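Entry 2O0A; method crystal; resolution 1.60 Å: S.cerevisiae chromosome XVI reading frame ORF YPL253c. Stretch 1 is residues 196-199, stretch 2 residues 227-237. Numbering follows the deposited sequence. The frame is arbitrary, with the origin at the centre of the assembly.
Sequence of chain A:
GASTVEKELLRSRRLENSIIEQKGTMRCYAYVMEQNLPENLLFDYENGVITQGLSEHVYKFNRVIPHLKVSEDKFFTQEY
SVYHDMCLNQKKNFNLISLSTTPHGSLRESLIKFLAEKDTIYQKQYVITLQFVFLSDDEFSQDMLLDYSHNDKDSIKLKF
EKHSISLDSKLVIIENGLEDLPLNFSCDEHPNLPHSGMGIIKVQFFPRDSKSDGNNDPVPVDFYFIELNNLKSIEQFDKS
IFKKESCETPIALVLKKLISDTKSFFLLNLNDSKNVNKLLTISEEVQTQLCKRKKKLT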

ATOM      1  N   SER A 196       1.395 -18.463  -3.068  0.50 30.89           N
ATOM      2  CA  SER A 196       1.071 -17.713  -1.855  1.00 30.84           C
ATOM      3  C   SER A 196       2.292 -17.056  -1.216  0.70 29.61           C
ATOM      4  O   SER A 196       3.404 -17.584  -1.266  0.70 29.99           O
ATOM      5  CB  SER A 196       0.374 -18.618  -0.833  1.00 30.97           C
ATOM      6  OG  SER A 196       0.334 -17.999   0.445  1.00 33.28           O
ATOM      7  N   GLY A 197       2.060 -15.893  -0.612  1.00 28.32           N
ATOM      8  CA  GLY A 197       3.067 -15.210   0.173  1.00 25.69           C
ATOM      9  C   GLY A 197       2.856 -13.710   0.219  1.00 24.28           C
ATOM     10  O   GLY A 197       1.734 -13.222   0.181  1.00 24.94           O
ATOM     11  N   MET A 198       3.957 -12.980   0.272  1.00 21.52           N
ATOM     12  CA  MET A 198       3.888 -11.546   0.462  1.00 19.13           C
ATOM     13  C   MET A 198       5.119 -10.884  -0.129  1.00 16.86           C
ATOM     14  O   MET A 198       6.251 -11.270   0.170  1.00 16.64           O
ATOM     15  CB  MET A 198       3.799 -11.247   1.951  1.00 18.90           C
ATOM     16  CG  MET A 198       3.650  -9.765   2.307  1.00 18.96           C
ATOM     17  SD  MET A 198       3.362  -9.515   4.073  1.00 22.51           S
ATOM     18  CE  MET A 198       4.986  -9.837   4.707  1.00 22.58           C
ATOM     19  N   GLY A 199       4.902  -9.881  -0.970  1.00 15.61           N
ATOM     20  CA  GLY A 199       6.011  -9.051  -1.409  1.00 14.23           C
ATOM     21  C   GLY A 199       6.284  -7.932  -0.414  1.00 14.20           C
ATOM     22  O   GLY A 199       5.357  -7.369   0.174  1.00 14.08           O
TER
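Stretch 2 227-237: ELNNLKSIEQF

How does stretch 2 lie on stretch 1? It begins as a strand antiparallel to the first, with Gly 199 and Glu 227 as a hydrogen-bonded pair whose CA atoms are 4.8 Å apart. Gly 199 N donates to Glu 227 O at 2.9 Å, and Glu 227 N donates to Gly 199 O at 3.0 Å. After Leu 228 the chain leaves the strand, passes through Asn 229 and Asn 230, and enters a helix at Leu 231. The first turn of that helix brings Ser 233 beside Gly 197, their CA atoms 5.2 Å apart.

What do the side chains do beside the paired strands? Leu 228 leaves its backbone sideways, but with chi1 m and chi2 t its end comes nearer to stretch 1, placing Leu 228 CD2 3.7 Å from Met 198 CG. Met 198 is t at chi1 and chi2 and p at chi3, an extended chain that turns at its thioether; its end leads away, and CG is its closest atom to Leu 228. Glu 227, m then t, points to the face of the sheet on the side where a CB of Gly 199 would lie, and its OE2 accepts a hydrogen bond from Asn 229 ND2 at 3.2 Å.

Why does Ser 233 matter so much to the contact? Its CB points toward stretch 1, and the m rotamer sets Ser 233 OG 2.6 Å from Gly 197 O, to which it donates a hydrogen bond. The helix is thereby tied to the backbone of stretch 1. Gly 197 has phi/psi of 153/-147, where a CB would jam against the carbonyl oxygen of Ser 196; the backbone itself calls for glycine.

What does Ser 196 meet on the helix? The t rotamer of Ser 196 leaves its OG 3.4 Å from Lys 232 NZ and 3.5 Å from Gln 236 NE2. Both helix side chains start toward stretch 1, and the largely extended Gln 236, t at chi1 and chi2, reaches the serine from one turn beyond Lys 232.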

ATOM      1  N   GLU A 227       2.775  -6.192  -0.654  1.00 11.65           N
ATOM      2  CA  GLU A 227       1.856  -6.710  -1.657  1.00 12.53           C
ATOM      3  C   GLU A 227       1.325  -8.063  -1.207  1.00 12.95           C
ATOM      4  O   GLU A 227       2.083  -9.017  -1.042  1.00 13.74           O
ATOM      5  CB  GLU A 227       2.533  -6.829  -3.020  1.00 12.68           C
ATOM      6  CG  GLU A 227       2.828  -5.476  -3.645  1.00 13.21           C
ATOM      7  CD  GLU A 227       3.625  -5.609  -4.928  1.00 16.94           C
ATOM      8  OE1 GLU A 227       4.867  -5.636  -4.860  1.00 21.95           O
ATOM      9  OE2 GLU A 227       3.009  -5.658  -5.995  1.00 19.83           O
ATOM     10  N   LEU A 228       0.019  -8.123  -1.010  1.00 13.52           N
ATOM     11  CA  LEU A 228      -0.665  -9.378  -0.748  1.00 14.52           C
ATOM     12  C   LEU A 228      -1.596  -9.574  -1.935  1.00 14.94           C
ATOM     13  O   LEU A 228      -2.699  -9.066  -1.937  1.00 14.21           O
ATOM     14  CB  LEU A 228      -1.425  -9.299   0.573  1.00 15.23           C
ATOM     15  CG  LEU A 228      -0.553  -9.197   1.828  1.00 15.86           C
ATOM     16  CD1 LEU A 228      -1.327  -8.639   2.981  1.00 16.16           C
ATOM     17  CD2 LEU A 228       0.071 -10.571   2.148  1.00 17.87           C
ATOM     18  N   ASN A 229      -1.126 -10.287  -2.957  1.00 16.80           N
ATOM     19  CA  ASN A 229      -1.732 -10.149  -4.294  1.00 18.11           C
ATOM     20  C   ASN A 229      -2.490 -11.383  -4.793  1.00 19.61           C
ATOM     21  O   ASN A 229      -2.767 -11.512  -5.993  1.00 19.71           O
ATOM     22  CB  ASN A 229      -0.697  -9.681  -5.335  1.00 18.26           C
ATOM     23  CG  ASN A 229      -0.253  -8.215  -5.148  1.00 18.07           C
ATOM     24  OD1 ASN A 229      -0.709  -7.491  -4.236  1.00 18.85           O
ATOM     25  ND2 ASN A 229       0.644  -7.778  -6.025  1.00 19.46           N
ATOM     26  N   ASN A 230      -2.835 -12.265  -3.863  1.00 20.50           N
ATOM     27  CA  ASN A 230      -3.802 -13.335  -4.128  1.00 21.64           C
ATOM     28  C   ASN A 230      -4.611 -13.662  -2.871  1.00 21.98           C
ATOM     29  O   ASN A 230      -4.226 -13.256  -1.768  1.00 21.76           O
ATOM     30  CB  ASN A 230      -3.118 -14.564  -4.752  1.00 22.54           C
ATOM     31  CG  ASN A 230      -1.946 -15.070  -3.938  1.00 24.13           C
ATOM     32  OD1 ASN A 230      -0.856 -15.286  -4.480  0.50 26.65           O
ATOM     33  ND2 ASN A 230      -2.160 -15.288  -2.643  1.00 24.68           N
ATOM     34  N   LEU A 231      -5.746 -14.354  -3.031  1.00 22.64           N
ATOM     35  CA  LEU A 231      -6.662 -14.568  -1.900  1.00 23.40           C
ATOM     36  C   LEU A 231      -6.012 -15.332  -0.760  1.00 22.90           C
ATOM     37  O   LEU A 231      -6.232 -15.006   0.408  1.00 22.52           O
ATOM     38  CB  LEU A 231      -7.969 -15.274  -2.314  1.00 23.67           C
ATOM     39  CG  LEU A 231      -8.995 -15.402  -1.171  1.00 23.87           C
ATOM     40  CD1 LEU A 231      -9.569 -14.049  -0.738  1.00 24.94           C
ATOM     41  CD2 LEU A 231     -10.128 -16.356  -1.528  1.00 24.98           C
ATOM     42  N   LYS A 232      -5.209 -16.337  -1.095  1.00 23.59           N
ATOM     43  CA  LYS A 232      -4.524 -17.111  -0.063  1.00 24.20           C
ATOM     44  C   LYS A 232      -3.659 -16.217   0.820  1.00 24.14           C
ATOM     45  O   LYS A 232      -3.724 -16.314   2.045  1.00 24.54           O
ATOM     46  CB  LYS A 232      -3.680 -18.228  -0.668  1.00 24.56           C
ATOM     47  CG  LYS A 232      -4.360 -19.594  -0.647  1.00 27.08           C
ATOM     48  CD  LYS A 232      -3.358 -20.714  -0.916  1.00 27.73           C
ATOM     49  CE  LYS A 232      -2.819 -21.337   0.372  0.10 27.69           C
ATOM     50  NZ  LYS A 232      -1.837 -20.475   1.086  0.10 27.81           N
ATOM     51  N   SER A 233      -2.897 -15.321   0.185  1.00 23.91           N
ATOM     52  CA  SER A 233      -2.018 -14.402   0.908  1.00 23.91           C
ATOM     53  C   SER A 233      -2.851 -13.484   1.802  1.00 23.06           C
ATOM     54  O   SER A 233      -2.523 -13.271   2.966  1.00 23.07           O
ATOM     55  CB  SER A 233      -1.162 -13.576  -0.069  1.00 23.83           C
ATOM     56  OG  SER A 233      -0.352 -14.413  -0.896  1.00 27.25           O
ATOM     57  N   ILE A 234      -3.950 -12.965   1.256  1.00 22.92           N
ATOM     58  CA  ILE A 234      -4.839 -12.080   2.009  1.00 22.25           C
ATOM     59  C   ILE A 234      -5.436 -12.778   3.238  1.00 22.87           C
ATOM     60  O   ILE A 234      -5.596 -12.170   4.296  1.00 22.83           O
ATOM     61  CB  ILE A 234      -5.952 -11.530   1.100  1.00 21.95           C
ATOM     62  CG1 ILE A 234      -5.350 -10.588   0.052  1.00 21.38           C
ATOM     63  CG2 ILE A 234      -7.027 -10.829   1.914  1.00 21.48           C
ATOM     64  CD1 ILE A 234      -6.257 -10.330  -1.141  1.00 21.45           C
ATOM     65  N   GLU A 235      -5.776 -14.054   3.063  1.00 23.75           N
ATOM     66  CA  GLU A 235      -6.348 -14.854   4.133  1.00 24.76           C
ATOM     67  C   GLU A 235      -5.335 -15.157   5.221  1.00 24.69           C
ATOM     68  O   GLU A 235      -5.683 -15.185   6.406  1.00 24.83           O
ATOM     69  CB  GLU A 235      -6.915 -16.150   3.574  1.00 25.01           C
ATOM     70  CG  GLU A 235      -8.182 -15.954   2.778  1.00 27.81           C
ATOM     71  CD  GLU A 235      -8.665 -17.242   2.145  1.00 31.36           C
ATOM     72  OE1 GLU A 235      -7.845 -18.174   1.966  1.00 34.16           O
ATOM     73  OE2 GLU A 235      -9.865 -17.305   1.810  1.00 32.84           O
ATOM     74  N   GLN A 236      -4.082 -15.353   4.811  1.00 25.33           N
ATOM     75  CA  GLN A 236      -2.980 -15.524   5.753  1.00 25.27           C
ATOM     76  C   GLN A 236      -2.819 -14.264   6.606  1.00 25.12           C
ATOM     77  O   GLN A 236      -2.687 -14.346   7.824  1.00 25.42           O
ATOM     78  CB  GLN A 236      -1.686 -15.893   5.022  1.00 26.02           C
ATOM     79  CG  GLN A 236      -0.679 -16.643   5.882  0.10 25.44           C
ATOM     80  CD  GLN A 236       0.419 -17.306   5.068  0.10 25.48           C
ATOM     81  OE1 GLN A 236       1.596 -17.223   5.416  0.10 25.81           O
ATOM     82  NE2 GLN A 236       0.040 -17.969   3.979  0.10 25.59           N
ATOM     83  N   PHE A 237      -2.881 -13.093   5.968  1.00 24.25           N
ATOM     84  CA  PHE A 237      -2.916 -11.828   6.693  1.00 24.03           C
ATOM     85  C   PHE A 237      -4.073 -11.807   7.689  1.00 24.06           C
ATOM     86  O   PHE A 237      -3.900 -11.489   8.864  1.00 24.02           O
ATOM     87  CB  PHE A 237      -3.006 -10.661   5.696  1.00 23.09           C
ATOM     88  CG  PHE A 237      -3.593  -9.392   6.259  1.00 22.77           C
ATOM     89  CD1 PHE A 237      -2.942  -8.673   7.260  1.00 23.73           C
ATOM     90  CD2 PHE A 237      -4.793  -8.891   5.756  1.00 21.92           C
ATOM     91  CE1 PHE A 237      -3.489  -7.482   7.755  1.00 23.37           C
ATOM     92  CE2 PHE A 237      -5.343  -7.716   6.242  1.00 22.51           C
ATOM     93  CZ  PHE A 237      -4.692  -7.003   7.244  1.00 22.46           C
TER